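PDB 6KK8: pseudocatalase, which is a dimanganese catalase that breaks hydrogen peroxide down to water and dioxygen at a pair of manganese ions in each subunit. Local coordinates for the interface of chains A and B. Coordinates in Å, arbitrary orientation; residue numbers count along the deposited sequence, not the author numbering. Chains: chain A/B, Pseudocatalase.

The interface of chains A and B. Residues chain A 21-22, 111, 168; chain B 107-110.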
loop_
_atom_site.group_PDB
_atom_site.type_symbol
_atom_site.label_atom_id
_atom_site.label_comp_id
_atom_site.label_asym_id
_atom_site.label_seq_id
_atom_site.Cartn_x
_atom_site.Cartn_y
_atom_site.Cartn_z
ATOM N N ASN A 21 -12.662 14.636 16.210
ATOM C CA ASN A 21 -11.515 15.115 15.450
ATOM C C ASN A 21 -10.255 15.190 16.301
ATOM O O ASN A 21 -9.141 15.057 15.772
ATOM C CB ASN A 21 -11.809 16.432 14.719
ATOM C CG ASN A 21 -12.703 16.233 13.512
ATOM O OD1 ASN A 21 -12.955 15.101 13.059
ATOM N ND2 ASN A 21 -13.176 17.324 12.955
ATOM N N ALA A 22 -10.378 15.431 17.608
ATOM C CA ALA A 22 -9.195 15.315 18.462
ATOM C C ALA A 22 -8.683 13.883 18.485
ATOM O O ALA A 22 -7.471 13.650 18.385
ATOM C CB ALA A 22 -9.484 15.831 19.874
ATOM N N ARG A 111 -13.632 13.828 10.385
ATOM C CA ARG A 111 -12.525 13.414 9.529
ATOM C C ARG A 111 -12.443 11.898 9.398
ATOM O O ARG A 111 -12.287 11.370 8.284
ATOM C CB ARG A 111 -11.198 13.941 10.064
ATOM C CG ARG A 111 -11.059 15.477 9.984
ATOM C CD ARG A 111 -9.674 15.965 10.507
ATOM N NE ARG A 111 -8.692 15.500 9.530
ATOM C CZ ARG A 111 -7.764 14.572 9.736
ATOM N NH1 ARG A 111 -7.561 14.009 10.931
ATOM N NH2 ARG A 111 -7.014 14.222 8.713
ATOM N N MET A 168 -2.896 21.259 18.910
ATOM C CA MET A 168 -4.151 21.156 18.178
ATOM C C MET A 168 -5.349 20.903 19.081
ATOM O O MET A 168 -6.477 21.143 18.649
ATOM C CB MET A 168 -4.075 20.014 17.151
ATOM C CG MET A 168 -2.999 20.223 16.110
ATOM S SD MET A 168 -2.707 18.763 15.065
ATOM C CE MET A 168 -4.301 18.622 14.254
ATOM N N ALA B 107 -6.316 23.354 12.946
ATOM C CA ALA B 107 -5.874 22.241 12.114
ATOM C C ALA B 107 -6.527 20.934 12.508
ATOM O O ALA B 107 -6.449 19.973 11.750
ATOM C CB ALA B 107 -4.361 22.115 12.183
ATOM N N LYS B 108 -7.167 20.885 13.678
ATOM C CA LYS B 108 -7.869 19.689 14.124
ATOM C C LYS B 108 -8.969 19.295 13.144
ATOM O O LYS B 108 -9.308 18.118 13.014
ATOM C CB LYS B 108 -8.495 20.024 15.497
ATOM C CG LYS B 108 -9.121 18.904 16.201
ATOM C CD LYS B 108 -9.612 19.337 17.560
ATOM C CE LYS B 108 -10.995 19.936 17.504
ATOM N NZ LYS B 108 -11.705 19.792 18.829
ATOM N N ASP B 109 -9.559 20.283 12.480
ATOM C CA ASP B 109 -10.792 20.113 11.729
ATOM C C ASP B 109 -10.620 20.204 10.221
ATOM O O ASP B 109 -11.611 20.077 9.496
ATOM C CB ASP B 109 -11.849 21.136 12.174
ATOM C CG ASP B 109 -12.249 20.962 13.629
ATOM O OD1 ASP B 109 -12.375 19.822 14.121
ATOM O OD2 ASP B 109 -12.424 22.004 14.311
ATOM N N VAL B 110 -9.408 20.423 9.730
ATOM C CA VAL B 110 -9.167 20.491 8.290
ATOM C C VAL B 110 -9.058 19.092 7.699
ATOM O O VAL B 110 -8.917 18.100 8.419
ATOM C CB VAL B 110 -7.922 21.333 7.957
ATOM C CG1 VAL B 110 -8.104 22.753 8.502
ATOM C CG2 VAL B 110 -6.651 20.667 8.450
HETATM O O DOD W 1 -7.851 15.649 13.288
#
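A:Asn21, in the helix 20-26, reaches across the subunit boundary to B:Asp109 at the end of the 3-10 helix 105-109. Followed outward, CB of A:Asn21 lies 3.5 Å from the backbone O of B:Lys108, with OD1 of B:Asp109 equally near. CG of A:Asn21 stands anti to its own carbonyl carbon (chi1 -74°), which carries the amide to the carboxylate, and sits 3.7 Å from OD1 of B:Asp109. There ND2 of A:Asn21 gives a nearly straight hydrogen bond to that carboxylate oxygen, OD1 of B:Asp109 (2.9 Å). The oxygen lies in the amide plane, while ND2 comes to its anti side somewhat off the carboxylate plane; the two side chains run roughly perpendicular, their flat groups turned 52° apart. The amide oxygen OD1 of A:Asn21 accepts a hydrogen bond from the backbone N of A:Arg111 (3.0 Å), so a segment distant in sequence probably sets the amide flip. The A:Arg111 chain bends at chi3 and brings NE to the carbonyl O of B:Val110 (2.8 Å). This bent bond runs close to the line of the carbonyl bond but 31° out of the guanidinium plane. NH1 of A:Arg111 joins a water that also bonds the backbone O of A:Asn21 and of B:Lys108. Beyond the water, the methyl CE of A:Met168 rests against CA of B:Lys108 (3.7 Å). One straight and one bent hydrogen bond, a bridging water and apolar contacts dock the short 3-10 helix onto the neighbouring subunit, probably helping to hold the deposited six-subunit assembly together.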